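Local coordinates for ABC transporter substrate-binding protein (Streptococcus pneumoniae, PDB 4OHN) that binds histidine and probably delivers it, as an extracellular solute-binding protein, to an ABC transporter for uptake into the cell, at residues L108-S113 with N197-G202. Numbering follows the deposited sequence. Where two conformers were deposited one is given.
Sequences LVTKKS and NVFTVG
L108 and F199 face each other as a hydrogen-bonded pair of antiparallel strands, as do T110 and N197, with V109 and V198 the non-hydrogen-bonded pair between them. The short strand axes approach to 4.8 Å, their N-to-C directions 153° apart. Each outer pair closes both N-H to O bonds, the tightest being L108 N to F199 O and N197 N to T110 O, each 2.8 Å. F199 CG stands between the backbone N and the carbonyl carbon (chi1 54°), which swings the ring back over the neighbouring strand: CB of L108 makes a CH-pi contact over its face, 4.1 Å from the centroid, and T110 OG1 lies at its edge. L108 CD1, still touching the ring at CE2, also meets V201 CG1 at 3.7 Å. T110 OG1 and N197 ND2 both bond to I116 O. At the strand end K112 bends at chi4 to bring NZ to N197 OD1 (3.1 Å), and the same NZ also bonds to Y196 O, while one water links N197 ND2 to K112 O. On the other face V109 CG2 and V198 CG2 lie side by side, 4.1 Å apart, toward helix 180-189. Strand 102-111, flanked by 175-179 and 196-200, thus forms part of the sheet in one lobe of the two-lobed fold of family 3 extracellular solute-binding proteins.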
ATOM      1  N   LEU A 108      -0.163 -12.250  -8.488  0.63  7.33           N
ATOM      2  CA  LEU A 108       1.023 -13.071  -8.401  0.63  7.22           C
ATOM      3  C   LEU A 108       2.053 -12.612  -9.398  0.63  7.13           C
ATOM      4  O   LEU A 108       1.728 -12.232 -10.543  0.63  7.26           O
ATOM      5  CB  LEU A 108       0.716 -14.537  -8.667  0.63  7.96           C
ATOM      6  CG  LEU A 108       0.110 -15.372  -7.554  0.63 12.70           C
ATOM      7  CD1 LEU A 108       0.031 -16.824  -7.988  0.63 14.04           C
ATOM      8  CD2 LEU A 108       0.916 -15.221  -6.267  0.63 14.48           C
ATOM      9  N   VAL A 109       3.296 -12.657  -8.949  1.00  8.45           N
ATOM     10  CA  VAL A 109       4.454 -12.421  -9.809  1.00  7.93           C
ATOM     11  C   VAL A 109       5.303 -13.700  -9.810  1.00  8.07           C
ATOM     12  O   VAL A 109       5.640 -14.231  -8.750  1.00  8.49           O
ATOM     13  CB  VAL A 109       5.284 -11.206  -9.360  1.00  9.36           C
ATOM     14  CG1 VAL A 109       6.487 -10.993 -10.272  1.00  9.60           C
ATOM     15  CG2 VAL A 109       4.416  -9.949  -9.361  1.00 10.69           C
ATOM     16  N   THR A 110       5.635 -14.194 -11.009  1.00  7.42           N
ATOM     17  CA  THR A 110       6.477 -15.378 -11.176  1.00  7.55           C
ATOM     18  C   THR A 110       7.528 -15.055 -12.224  1.00  7.85           C
ATOM     19  O   THR A 110       7.339 -14.162 -13.061  1.00  7.97           O
ATOM     20  CB  THR A 110       5.672 -16.603 -11.650  1.00  8.12           C
ATOM     21  OG1 THR A 110       5.117 -16.314 -12.945  1.00  8.53           O
ATOM     22  CG2 THR A 110       4.557 -16.943 -10.665  1.00  8.12           C
ATOM     23  N   LYS A 111       8.650 -15.759 -12.213  1.00  8.16           N
ATOM     24  CA  LYS A 111       9.588 -15.633 -13.330  1.00  8.55           C
ATOM     25  C   LYS A 111       8.963 -16.160 -14.607  1.00  8.90           C
ATOM     26  O   LYS A 111       8.275 -17.185 -14.591  1.00  8.96           O
ATOM     27  CB  LYS A 111      10.844 -16.451 -13.081  1.00  9.00           C
ATOM     28  CG  LYS A 111      11.769 -15.904 -12.053  1.00  9.87           C
ATOM     29  CD  LYS A 111      13.056 -16.718 -12.060  1.00 14.26           C
ATOM     30  CE  LYS A 111      14.169 -16.040 -11.344  1.00 14.84           C
ATOM     31  NZ  LYS A 111      15.387 -16.900 -11.314  1.00 12.14           N
ATOM     32  N   LYS A 112       9.251 -15.536 -15.745  1.00  8.91           N
ATOM     33  CA  LYS A 112       8.750 -16.110 -16.998  1.00  9.66           C
ATOM     34  C   LYS A 112       9.299 -17.501 -17.219  1.00  9.93           C
ATOM     35  O   LYS A 112       8.634 -18.339 -17.808  1.00  9.30           O
ATOM     36  CB  LYS A 112       9.060 -15.206 -18.182  1.00 10.51           C
ATOM     37  CG  LYS A 112       8.225 -13.937 -18.197  1.00 10.53           C
ATOM     38  CD  LYS A 112       8.310 -13.229 -19.546  1.00 11.44           C
ATOM     39  CE  LYS A 112       7.700 -11.839 -19.535  1.00 14.61           C
ATOM     40  NZ  LYS A 112       6.227 -11.878 -19.283  1.00 17.06           N
ATOM     41  N   SER A 113      10.513 -17.753 -16.751  1.00  9.99           N
ATOM     42  CA  SER A 113      11.106 -19.074 -16.940  1.00  9.09           C
ATOM     43  C   SER A 113      10.320 -20.181 -16.227  1.00  9.69           C
ATOM     44  O   SER A 113      10.453 -21.354 -16.574  1.00 10.38           O
ATOM     45  CB  SER A 113      12.554 -19.086 -16.479  1.00 10.89           C
ATOM     46  OG  SER A 113      12.669 -18.737 -15.123  1.00 12.27           O
ATOM     47  N   ASN A 197       6.098 -12.674 -15.085  1.00  8.62           N
ATOM     48  CA  ASN A 197       4.655 -12.668 -15.306  1.00  8.14           C
ATOM     49  C   ASN A 197       3.970 -12.018 -14.122  1.00  8.50           C
ATOM     50  O   ASN A 197       4.374 -12.256 -12.985  1.00  9.47           O
ATOM     51  CB  ASN A 197       4.137 -14.100 -15.454  1.00  8.77           C
ATOM     52  CG  ASN A 197       4.685 -14.802 -16.660  1.00  8.91           C
ATOM     53  OD1 ASN A 197       4.811 -14.210 -17.739  1.00 11.31           O
ATOM     54  ND2 ASN A 197       5.022 -16.074 -16.501  1.00 10.64           N
ATOM     55  N   VAL A 198       2.957 -11.216 -14.386  1.00  8.99           N
ATOM     56  CA  VAL A 198       2.200 -10.506 -13.359  1.00  9.26           C
ATOM     57  C   VAL A 198       0.738 -10.724 -13.674  1.00  8.42           C
ATOM     58  O   VAL A 198       0.275 -10.334 -14.750  1.00 10.22           O
ATOM     59  CB  VAL A 198       2.516  -8.981 -13.399  1.00 10.06           C
ATOM     60  CG1 VAL A 198       1.774  -8.259 -12.282  1.00 11.71           C
ATOM     61  CG2 VAL A 198       4.036  -8.720 -13.297  1.00 11.94           C
ATOM     62  N   PHE A 199      -0.008 -11.370 -12.778  1.00  7.80           N
ATOM     63  CA  PHE A 199      -1.385 -11.712 -13.099  1.00  8.53           C
ATOM     64  C   PHE A 199      -2.262 -11.826 -11.865  1.00  9.78           C
ATOM     65  O   PHE A 199      -1.821 -12.241 -10.800  1.00  8.64           O
ATOM     66  CB  PHE A 199      -1.446 -13.018 -13.914  1.00  9.26           C
ATOM     67  CG  PHE A 199      -0.736 -14.174 -13.259  1.00  9.46           C
ATOM     68  CD1 PHE A 199       0.636 -14.352 -13.423  1.00 10.53           C
ATOM     69  CD2 PHE A 199      -1.434 -15.094 -12.492  1.00  9.41           C
ATOM     70  CE1 PHE A 199       1.301 -15.396 -12.810  1.00 10.34           C
ATOM     71  CE2 PHE A 199      -0.763 -16.142 -11.884  1.00 11.05           C
ATOM     72  CZ  PHE A 199       0.592 -16.296 -12.056  1.00 10.74           C
ATOM     73  N   THR A 200      -3.526 -11.449 -12.010  1.00 11.77           N
ATOM     74  CA  THR A 200      -4.478 -11.606 -10.914  1.00 10.93           C
ATOM     75  C   THR A 200      -4.872 -13.075 -10.791  1.00 11.91           C
ATOM     76  O   THR A 200      -4.727 -13.868 -11.701  1.00 14.61           O
ATOM     77  CB  THR A 200      -5.688 -10.676 -11.079  1.00 13.61           C
ATOM     78  OG1 THR A 200      -6.276 -10.918 -12.351  1.00 16.31           O
ATOM     79  CG2 THR A 200      -5.304  -9.180 -10.953  1.00 15.28           C
ATOM     80  N   VAL A 201      -5.391 -13.425  -9.612  1.00 11.22           N
ATOM     81  CA  VAL A 201      -5.703 -14.799  -9.259  1.00 12.66           C
ATOM     82  C   VAL A 201      -7.082 -14.920  -8.621  1.00 14.05           C
ATOM     83  O   VAL A 201      -7.396 -15.889  -7.929  1.00 16.84           O
ATOM     84  CB  VAL A 201      -4.626 -15.405  -8.333  1.00 14.05           C
ATOM     85  CG1 VAL A 201      -3.292 -15.568  -9.087  1.00 17.04           C
ATOM     86  CG2 VAL A 201      -4.456 -14.587  -7.079  1.00 15.70           C
ATOM     87  N   GLY A 202      -7.938 -13.947  -8.881  1.00 14.07           N
ATOM     88  CA  GLY A 202      -9.333 -14.042  -8.503  1.00 16.58           C
ATOM     89  C   GLY A 202      -9.657 -13.496  -7.131  1.00 20.14           C
ATOM     90  O   GLY A 202     -10.758 -13.745  -6.623  1.00 22.31           O
TER
HETATM   91  O   HOH W   1       6.053 -17.819 -18.635  1.00 12.51           O